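PDB 3G9K: capsule biosynthesis protein capD, which cleaves the poly-gamma-D-glutamate capsule of Bacillus anthracis and, as a transpeptidase, joins it by an amide bond to meso-diaminopimelic acid of the peptidoglycan. Local coordinates for the interface of chains B and A. Numbering follows the deposited sequence. Chains: chain A, Capsule biosynthesis protein capD; chain B, Capsule biosynthesis protein capD.

Contact 1: the interface of chains B and A. Residues chain B 265, 269, 273; chain A 130, 133.
A:Lys133 and B:Ser269 carry this contact between the two chains of CapD, a member of the gamma-glutamyltransferase family whose chains arise from a single precursor. Each of the two residues has 35 Å² of its surface hidden by the other chain. B:Ala265, B:Ser269 and B:Glu273 follow one another at intervals of four residues, about one turn each, and so line one side of helix 264-284. Chain A answers with A:Leu130, near the end of helix 124-131, and with A:Lys133 in the loop just after it. The lysine chain bends at chi2 (-68°), and its outer part (CD, CE, NZ) then runs alongside the serine hydroxyl, towards B:Glu273. The hydroxyl OG of B:Ser269 faces the CE-NZ bond of A:Lys133 from the side, 3.3 Å from each of the two atoms. The hydrogen bond from NZ of A:Lys133 to OG of B:Ser269 is accordingly weak and poorly aimed, with a CE-NZ...OG angle of about 77°. Secondary to this, CE of A:Lys133 lies 4.0 Å from CB of B:Ser269. The serine oxygen stands anti to its own backbone nitrogen (chi1 180°), a setting that turns it towards the lysine. The same hydroxyl donates a second weak bond, also 3.3 Å, from OG of B:Ser269 to the carboxylate oxygen OE2 of B:Glu273, one turn further along. The hydroxyl may bridge the two charged groups, though both bonds are weak. Direct pairing of the charges is longer, a salt bridge with NZ of A:Lys133 at 3.8 Å from OE2 of B:Glu273. The glutamate chain, extended beyond CG, crosses the lysine chain at about a right angle; of the carboxylate, OE2 is the oxygen facing NZ. At the start of the helix, methyl CD2 of A:Leu130 sits 3.8 Å from the backbone carbonyl oxygen O of B:Ala265, a van der Waals approach with little buried surface.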
loop_
_atom_site.group_PDB
_atom_site.type_symbol
_atom_site.label_atom_id
_atom_site.label_comp_id
_atom_site.label_asym_id
_atom_site.label_seq_id
_atom_site.Cartn_x
_atom_site.Cartn_y
_atom_site.Cartn_z
ATOM N N ALA B 265 23.220 -17.434 -2.746
ATOM C CA ALA B 265 23.151 -17.526 -4.200
ATOM C C ALA B 265 22.056 -18.508 -4.645
ATOM O O ALA B 265 21.386 -18.275 -5.652
ATOM C CB ALA B 265 24.508 -17.929 -4.781
ATOM N N SER B 269 18.709 -17.240 -6.529
ATOM C CA SER B 269 18.479 -17.774 -7.855
ATOM C C SER B 269 17.121 -18.490 -7.943
ATOM O O SER B 269 16.400 -18.312 -8.915
ATOM C CB SER B 269 19.633 -18.694 -8.283
ATOM O OG SER B 269 19.378 -19.206 -9.577
ATOM N N GLU B 273 13.670 -17.448 -10.141
ATOM C CA GLU B 273 12.969 -18.369 -11.019
ATOM C C GLU B 273 11.466 -18.307 -10.743
ATOM O O GLU B 273 10.679 -18.145 -11.668
ATOM C CB GLU B 273 13.523 -19.795 -10.849
ATOM C CG GLU B 273 14.999 -19.942 -11.270
ATOM C CD GLU B 273 15.666 -21.206 -10.703
ATOM O OE1 GLU B 273 14.986 -22.251 -10.606
ATOM O OE2 GLU B 273 16.872 -21.158 -10.363
ATOM N N LEU A 130 26.186 -16.157 -8.881
ATOM C CA LEU A 130 25.091 -15.564 -9.639
ATOM C C LEU A 130 25.545 -15.216 -11.055
ATOM O O LEU A 130 24.763 -15.335 -11.993
ATOM C CB LEU A 130 24.542 -14.321 -8.920
ATOM C CG LEU A 130 23.920 -14.578 -7.536
ATOM C CD1 LEU A 130 23.762 -13.288 -6.743
ATOM C CD2 LEU A 130 22.585 -15.298 -7.667
ATOM N N LYS A 133 25.146 -17.838 -13.489
ATOM C CA LYS A 133 23.775 -18.355 -13.464
ATOM C C LYS A 133 22.823 -17.991 -14.631
ATOM O O LYS A 133 21.907 -18.775 -14.896
ATOM C CB LYS A 133 23.113 -18.056 -12.108
ATOM C CG LYS A 133 23.164 -19.237 -11.139
ATOM C CD LYS A 133 22.278 -20.387 -11.647
ATOM C CE LYS A 133 21.765 -21.283 -10.524
ATOM N NZ LYS A 133 20.510 -21.989 -10.926
#

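Contact 2: the interface of chains B and A. Residues chain B 248, 275, 279; chain A 59, 80-81, 83-84.
B:Tyr279, with 76 Å² of its surface hidden, projects its ring from helix 264-284 against A:Phe59, A:Asn80, A:Pro83 and A:Gln84 of the small chain of this gamma-glutamyltransferase-family enzyme. Its CG stands anti to the carbonyl carbon (chi1 -81°), which carries the phenol across to the turn leading into helix 82-94. There the hydroxyl OH of B:Tyr279 donates a short hydrogen bond, 2.5 Å, to the backbone oxygen O of A:Asn80. The C=O...donor angle is 153°. The donor is tilted 22° from the carbonyl plane, while the acceptor oxygen lies at the edge of the phenol ring, in its plane. This bond probably helps to fix the backbone of 3-10 helix 79-81, which contains A:Asn80 and A:Arg81, both poly-gamma-D-glutamate-binding residues; it may therefore help to position the substrate site.

The ring of A:Phe59 lies roughly parallel to that of the tyrosine, facing it but well displaced: its CE1 sits over the rim of the tyrosine face, 3.5 Å above the plane of the B:Tyr279 ring. The O of A:Asn80 in turn lies over the centre of the phenylalanine ring, 4.1 Å above it. Near the hydroxyl, CG of A:Pro83 is 3.4 Å from OH of B:Tyr279.

A:Gln84, with 44 Å² hidden, is extended beyond CG and passes beside both tyrosine and serine. Its CG touches both, 3.5 Å from OH of B:Tyr279 and 4.0 Å from CB of B:Ser275. Selenomethionine B:Met248, from helix 242-254, bends at chi3 to set its CE methyl 3.7 Å from the backbone O of A:Pro83, with its selenium at the edge of the phenol ring.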
loop_
_atom_site.group_PDB
_atom_site.type_symbol
_atom_site.label_atom_id
_atom_site.label_comp_id
_atom_site.label_asym_id
_atom_site.label_seq_id
_atom_site.Cartn_x
_atom_site.Cartn_y
_atom_site.Cartn_z
HETATM N N MSE B 248 3.420 -17.137 -6.159
HETATM C CA MSE B 248 4.813 -17.116 -5.717
HETATM C C MSE B 248 5.011 -17.752 -4.337
HETATM O O MSE B 248 5.972 -18.494 -4.130
HETATM C CB MSE B 248 5.371 -15.697 -5.735
HETATM C CG MSE B 248 5.663 -15.157 -7.123
HETATM SE SE MSE B 248 6.407 -13.389 -7.162
HETATM C CE MSE B 248 7.970 -13.648 -6.067
ATOM N N SER B 275 9.685 -15.931 -9.328
ATOM C CA SER B 275 9.105 -14.644 -9.679
ATOM C C SER B 275 8.921 -14.465 -11.188
ATOM O O SER B 275 7.916 -13.935 -11.614
ATOM C CB SER B 275 9.911 -13.479 -9.095
ATOM O OG SER B 275 11.252 -13.516 -9.508
ATOM N N TYR B 279 5.421 -13.784 -12.874
ATOM C CA TYR B 279 5.277 -12.539 -13.640
ATOM C C TYR B 279 4.900 -12.842 -15.083
ATOM O O TYR B 279 4.084 -12.136 -15.682
ATOM C CB TYR B 279 6.547 -11.699 -13.617
ATOM C CG TYR B 279 6.738 -10.860 -12.352
ATOM C CD1 TYR B 279 7.035 -9.498 -12.440
ATOM C CD2 TYR B 279 6.622 -11.428 -11.079
ATOM C CE1 TYR B 279 7.223 -8.732 -11.300
ATOM C CE2 TYR B 279 6.807 -10.661 -9.925
ATOM C CZ TYR B 279 7.118 -9.323 -10.041
ATOM O OH TYR B 279 7.304 -8.556 -8.907
ATOM N N PHE A 59 0.739 -3.828 -9.000
ATOM C CA PHE A 59 1.327 -4.893 -8.266
ATOM C C PHE A 59 0.986 -4.846 -6.782
ATOM O O PHE A 59 1.373 -5.706 -6.048
ATOM C CB PHE A 59 2.833 -4.878 -8.480
ATOM C CG PHE A 59 3.275 -5.647 -9.694
ATOM C CD1 PHE A 59 3.444 -6.994 -9.642
ATOM C CD2 PHE A 59 3.498 -5.015 -10.872
ATOM C CE1 PHE A 59 3.837 -7.679 -10.740
ATOM C CE2 PHE A 59 3.877 -5.714 -11.973
ATOM C CZ PHE A 59 4.051 -7.030 -11.900
ATOM N N ASN A 80 6.393 -2.565 -8.975
ATOM C CA ASN A 80 6.478 -3.915 -9.538
ATOM C C ASN A 80 7.325 -4.909 -8.737
ATOM O O ASN A 80 7.453 -6.067 -9.158
ATOM C CB ASN A 80 6.912 -3.890 -11.034
ATOM C CG ASN A 80 8.319 -3.319 -11.251
ATOM O OD1 ASN A 80 9.161 -3.317 -10.350
ATOM N ND2 ASN A 80 8.585 -2.869 -12.476
ATOM N N ARG A 81 7.870 -4.479 -7.592
ATOM C CA ARG A 81 8.682 -5.332 -6.712
ATOM C C ARG A 81 7.869 -5.951 -5.571
ATOM O O ARG A 81 8.331 -6.875 -4.900
ATOM C CB ARG A 81 9.868 -4.530 -6.153
ATOM C CG ARG A 81 10.808 -4.127 -7.264
ATOM C CD ARG A 81 11.830 -3.126 -6.942
ATOM N NE ARG A 81 11.343 -1.987 -6.181
ATOM C CZ ARG A 81 10.807 -0.878 -6.678
ATOM N NH1 ARG A 81 10.577 -0.741 -7.966
ATOM N NH2 ARG A 81 10.444 0.089 -5.855
ATOM N N PRO A 83 5.424 -8.141 -4.817
ATOM C CA PRO A 83 5.402 -9.566 -4.470
ATOM C C PRO A 83 6.771 -10.195 -4.310
ATOM O O PRO A 83 6.899 -11.169 -3.596
ATOM C CB PRO A 83 4.630 -10.199 -5.603
ATOM C CG PRO A 83 4.791 -9.297 -6.723
ATOM C CD PRO A 83 4.907 -7.901 -6.168
ATOM N N GLN A 84 7.786 -9.612 -4.940
ATOM C CA GLN A 84 9.189 -10.013 -4.678
ATOM C C GLN A 84 9.664 -9.644 -3.292
ATOM O O GLN A 84 10.518 -10.289 -2.746
ATOM C CB GLN A 84 10.128 -9.399 -5.705
ATOM C CG GLN A 84 9.921 -9.988 -7.115
ATOM C CD GLN A 84 11.066 -9.633 -8.013
ATOM O OE1 GLN A 84 10.929 -8.825 -8.933
ATOM N NE2 GLN A 84 12.217 -10.173 -7.707
#

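Helix 264-284 of chain B is common to both sites: contact 1 uses its first turns and contact 2 its later ones, where helix 242-254 joins it. The partners in chain A differ, the region of helix 124-131 in contact 1 and, in contact 2, the entry to helix 82-94 with A:Phe59. One long helix thus meets two separate parts of the small chain, and the two chains, made from one precursor, are held together at both places. Contact 2, about 13 Å from the nucleophile A:Thr1, borders the substrate site; contact 1 lies about 16 Å from contact 2 between C-alpha centres, towards the start of the helix.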